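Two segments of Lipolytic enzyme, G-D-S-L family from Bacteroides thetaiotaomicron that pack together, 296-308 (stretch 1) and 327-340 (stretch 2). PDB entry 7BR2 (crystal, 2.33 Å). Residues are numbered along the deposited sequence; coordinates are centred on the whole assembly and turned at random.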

# COMPACT_ATOMS: atom_id res chain seq x y z
N PHE A 296 0.74 3.06 13.76
CA PHE A 296 0.02 3.60 12.62
C PHE A 296 -1.10 4.54 13.06
O PHE A 296 -1.30 5.61 12.46
N MET A 297 -1.87 4.14 14.07
CA MET A 297 -2.95 4.98 14.57
C MET A 297 -2.43 6.32 15.07
O MET A 297 -3.01 7.37 14.77
N GLU A 298 -1.33 6.30 15.82
CA GLU A 298 -0.79 7.53 16.39
C GLU A 298 -0.18 8.44 15.33
O GLU A 298 -0.33 9.67 15.39
N GLU A 299 0.53 7.87 14.35
CA GLU A 299 1.25 8.72 13.41
C GLU A 299 0.43 9.12 12.20
O GLU A 299 0.66 10.20 11.63
N MET A 300 -0.54 8.30 11.79
CA MET A 300 -1.24 8.53 10.53
C MET A 300 -2.75 8.37 10.57
O MET A 300 -3.39 8.64 9.56
N ASN A 301 -3.33 7.91 11.67
CA ASN A 301 -4.77 7.75 11.73
C ASN A 301 -5.32 8.31 13.03
O ASN A 301 -6.04 7.64 13.77
N THR A 302 -5.01 9.58 13.31
CA THR A 302 -5.50 10.28 14.50
C THR A 302 -6.49 11.38 14.10
O THR A 302 -6.09 12.41 13.54
N GLU A 303 -7.76 11.15 14.40
CA GLU A 303 -8.84 12.13 14.24
C GLU A 303 -9.28 12.50 15.65
O GLU A 303 -10.23 11.94 16.21
N LEU A 304 -8.58 13.47 16.25
CA LEU A 304 -8.64 13.67 17.69
C LEU A 304 -9.80 14.59 18.08
O LEU A 304 -9.92 15.70 17.56
N LEU A 305 -10.64 14.11 18.98
CA LEU A 305 -11.69 14.94 19.57
C LEU A 305 -11.36 15.20 21.04
O LEU A 305 -11.33 14.27 21.86
N LYS A 306 -11.13 16.47 21.37
CA LYS A 306 -10.83 16.90 22.73
C LYS A 306 -11.89 17.90 23.16
O LYS A 306 -12.05 18.95 22.54
N VAL A 307 -12.58 17.59 24.26
CA VAL A 307 -13.60 18.46 24.82
C VAL A 307 -13.19 18.69 26.27
O VAL A 307 -13.39 17.82 27.12
N THR A 308 -12.62 19.85 26.55
CA THR A 308 -12.26 20.21 27.91
C THR A 308 -13.38 21.10 28.43
O THR A 308 -13.58 22.20 27.91
N ASP A 327 -15.67 8.86 30.06
CA ASP A 327 -15.61 9.87 31.10
C ASP A 327 -14.95 11.13 30.56
O ASP A 327 -14.06 11.08 29.70
N ALA A 328 -15.41 12.28 31.07
CA ALA A 328 -14.90 13.55 30.57
C ALA A 328 -13.42 13.77 30.86
O ALA A 328 -12.83 14.67 30.26
N ALA A 329 -12.82 12.98 31.74
CA ALA A 329 -11.36 13.00 31.84
C ALA A 329 -10.74 12.52 30.54
O ALA A 329 -9.80 13.13 30.01
N ASP A 330 -11.26 11.41 29.98
CA ASP A 330 -10.81 10.94 28.68
C ASP A 330 -11.08 11.97 27.59
O ASP A 330 -10.21 12.25 26.76
N LEU A 331 -12.28 12.56 27.60
CA LEU A 331 -12.62 13.56 26.59
C LEU A 331 -11.67 14.76 26.65
O LEU A 331 -11.25 15.29 25.61
N ALA A 332 -11.31 15.19 27.86
CA ALA A 332 -10.36 16.29 28.00
C ALA A 332 -8.96 15.86 27.61
O ALA A 332 -8.13 16.69 27.22
N LYS A 333 -8.67 14.56 27.70
CA LYS A 333 -7.40 14.05 27.22
C LYS A 333 -7.37 14.05 25.70
O LYS A 333 -6.34 14.37 25.09
N GLY A 334 -8.51 13.75 25.07
CA GLY A 334 -8.66 13.62 23.64
C GLY A 334 -8.91 12.17 23.27
O GLY A 334 -8.16 11.28 23.70
N ILE A 335 -9.94 11.89 22.48
CA ILE A 335 -10.20 10.53 22.00
C ILE A 335 -10.02 10.50 20.48
O ILE A 335 -10.20 11.51 19.79
N ASN A 336 -9.59 9.35 19.97
CA ASN A 336 -9.33 9.19 18.54
C ASN A 336 -10.60 8.70 17.85
O ASN A 336 -11.01 7.54 18.00
N LEU A 337 -11.25 9.59 17.10
CA LEU A 337 -12.43 9.17 16.35
C LEU A 337 -12.08 8.18 15.24
O LEU A 337 -12.92 7.36 14.86
N ALA A 338 -10.85 8.20 14.73
CA ALA A 338 -10.44 7.26 13.69
C ALA A 338 -10.35 5.81 14.16
O ALA A 338 -10.21 4.92 13.32
N ALA A 339 -10.40 5.55 15.47
CA ALA A 339 -10.44 4.18 15.99
C ALA A 339 -11.86 3.73 16.31
O ALA A 339 -12.05 2.60 16.77
N GLU A 340 -12.86 4.57 16.06
CA GLU A 340 -14.25 4.27 16.39
C GLU A 340 -14.96 3.95 15.08
O GLU A 340 -15.40 4.86 14.36

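The frame on which these side chains hang is a short antiparallel pairing. L305 and I335 form the hydrogen-bonded pair, with L305 N to I335 O and I335 N to L305 O both 2.8 Å; L337 N donates to E303 O at 2.7 Å. Further along strand 303-308 the partner becomes the end of helix 328-333, where V307 N donates to L331 O at 3.0 Å.

N336 supplies the main side-chain polar link. With chi1 t, its amide reaches the turn that precedes the strand: ND2 donates to N301 O (2.9 Å), while OD1 accepts from E303 N (2.8 Å) and, within its own stretch, from A338 N (3.0 Å). An asparagine suits this place because one short amide offers both a donor and an acceptor to backbone groups. The turn is braced from within by T302, chi1 m, whose OG1 donates to M297 O at 2.7 Å.

Apolar packing gathers on the face of the sheet that carries L305 and I335. L305 (chi1 t, chi2 p) places CB 4.2 Å from I335 CG1 and 4.0 Å from L337 CG. I335 is p, t; L337, whose CA-to-CB bond points toward stretch 1, is m, t. All three are buried, as branched aliphatic side chains without polar groups can afford to be. V307 (t) and L331 (m, t) continue the contact more loosely, CB to CB at 4.5 Å.

At the other end, M297 points toward stretch 2 and curls through three m rotamers, bringing CE to 3.7 Å from A339 CB. The unbranched thioether can bend in this way; its SD also accepts a weak hydrogen bond from N301 ND2 at 3.7 Å. The small methyl of A338 fits close to the turn, with CB 3.1 Å from N301 O and 4.0 Å from E303 CB.

On the L304 and N336 face, L304 (t, p) sends CD1 to 3.7 Å from G334 C. G334 has positive phi, and a CB there would lie 3.1 Å from L304 CD2 and jam against the preceding carbonyl, so glycine suits both the backbone and the packing. K306 lays its aliphatic chain (t, t, m, t) along the helix end, with CG 3.2 Å from A332 O and CE 3.4 Å from K333 O.

Two waters complete the contact. Water 1 donates to E303 OE1 (2.8 Å) and L337 O (2.6 Å), using the extended t, t glutamate as a bridgehead. Water 2 lies 2.6 Å from V307 O and 3.0 Å from A328 O, near the backbone of both stretches.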

# COMPACT_ATOMS: atom_id res chain seq x y z
CB PHE A 296 -0.56 2.50 11.72
CG PHE A 296 -1.29 3.05 10.53
CD1 PHE A 296 -0.58 3.54 9.44
CD2 PHE A 296 -2.67 3.14 10.51
CE1 PHE A 296 -1.23 4.09 8.35
CE2 PHE A 296 -3.33 3.68 9.40
CZ PHE A 296 -2.61 4.16 8.33
CB MET A 297 -3.69 4.24 15.68
CG MET A 297 -4.39 3.00 15.18
SD MET A 297 -5.47 3.36 13.79
CE MET A 297 -6.85 4.12 14.65
CB GLU A 298 0.24 7.20 17.48
CG GLU A 298 -0.30 6.35 18.62
CD GLU A 298 -0.17 4.86 18.35
OE1 GLU A 298 -0.36 4.44 17.18
OE2 GLU A 298 0.12 4.11 19.31
CB GLU A 299 2.54 8.03 12.94
CG GLU A 299 3.56 7.88 14.06
CD GLU A 299 4.87 7.27 13.62
OE1 GLU A 299 5.15 7.23 12.41
OE2 GLU A 299 5.62 6.80 14.50
CB MET A 300 -0.70 7.61 9.43
CG MET A 300 0.70 7.95 8.99
SD MET A 300 1.26 6.90 7.63
CE MET A 300 2.98 7.41 7.59
CB ASN A 301 -5.19 6.30 11.54
CG ASN A 301 -6.55 6.18 10.90
OD1 ASN A 301 -7.09 7.16 10.39
ND2 ASN A 301 -7.13 4.99 10.96
CB THR A 302 -4.34 10.85 15.31
OG1 THR A 302 -3.57 9.77 15.84
CG2 THR A 302 -4.85 11.70 16.45
CB GLU A 303 -10.00 11.55 13.39
CG GLU A 303 -11.10 12.54 13.07
CD GLU A 303 -12.31 11.91 12.38
OE1 GLU A 303 -12.38 10.66 12.27
OE2 GLU A 303 -13.19 12.68 11.94
CB LEU A 304 -7.32 14.24 18.22
CG LEU A 304 -7.17 14.08 19.73
CD1 LEU A 304 -6.98 12.62 20.16
CD2 LEU A 304 -6.03 14.95 20.26
CB LEU A 305 -13.07 14.29 19.42
CG LEU A 305 -14.16 14.96 20.26
CD1 LEU A 305 -14.41 16.39 19.82
CD2 LEU A 305 -15.46 14.14 20.18
CB LYS A 306 -9.43 17.53 22.82
CG LYS A 306 -8.91 17.64 24.24
CD LYS A 306 -7.59 18.38 24.32
CE LYS A 306 -6.44 17.51 23.85
NZ LYS A 306 -5.30 18.36 23.42
CB VAL A 307 -15.00 17.85 24.74
CG1 VAL A 307 -16.05 18.85 25.21
CG2 VAL A 307 -15.28 17.35 23.33
CB THR A 308 -10.93 20.96 27.97
OG1 THR A 308 -11.11 22.23 27.34
CG2 THR A 308 -9.85 20.19 27.23
CB ASP A 327 -14.86 9.39 32.32
CG ASP A 327 -14.92 10.40 33.44
OD1 ASP A 327 -14.15 11.38 33.39
OD2 ASP A 327 -15.78 10.25 34.33
CB ALA A 328 -15.71 14.71 31.14
CB ALA A 329 -10.90 12.15 33.02
CB ASP A 330 -11.51 9.62 28.33
CG ASP A 330 -11.02 8.47 29.18
OD1 ASP A 330 -9.81 8.42 29.47
OD2 ASP A 330 -11.86 7.62 29.58
CB LEU A 331 -14.07 13.99 26.76
CG LEU A 331 -15.09 12.88 26.50
CD1 LEU A 331 -16.52 13.30 26.84
CD2 LEU A 331 -15.00 12.45 25.06
CB ALA A 332 -10.38 16.83 29.43
CB LYS A 333 -7.24 12.61 27.73
CG LYS A 333 -5.86 12.10 27.95
CD LYS A 333 -5.87 11.43 29.33
CE LYS A 333 -4.59 11.69 30.11
NZ LYS A 333 -3.83 12.84 29.55
CB ILE A 335 -11.60 10.02 22.40
CG1 ILE A 335 -12.68 10.97 21.88
CG2 ILE A 335 -11.69 9.86 23.91
CD1 ILE A 335 -14.05 10.39 22.03
CB ASN A 336 -8.17 8.22 18.31
CG ASN A 336 -7.76 8.16 16.86
OD1 ASN A 336 -8.27 8.93 16.03
ND2 ASN A 336 -6.82 7.28 16.55
CB LEU A 337 -13.15 10.38 15.76
CG LEU A 337 -13.72 11.37 16.77
CD1 LEU A 337 -14.47 12.47 16.04
CD2 LEU A 337 -14.62 10.65 17.76
CB ALA A 338 -9.10 7.68 13.10
CB ALA A 339 -9.56 4.06 17.24
CB GLU A 340 -14.89 5.45 17.12
CG GLU A 340 -14.14 5.85 18.38
CD GLU A 340 -14.07 4.72 19.39
OE1 GLU A 340 -15.02 3.91 19.44
OE2 GLU A 340 -13.06 4.63 20.12
O HOH W 1 -13.63 8.13 12.46
O HOH W 2 -13.53 17.53 29.69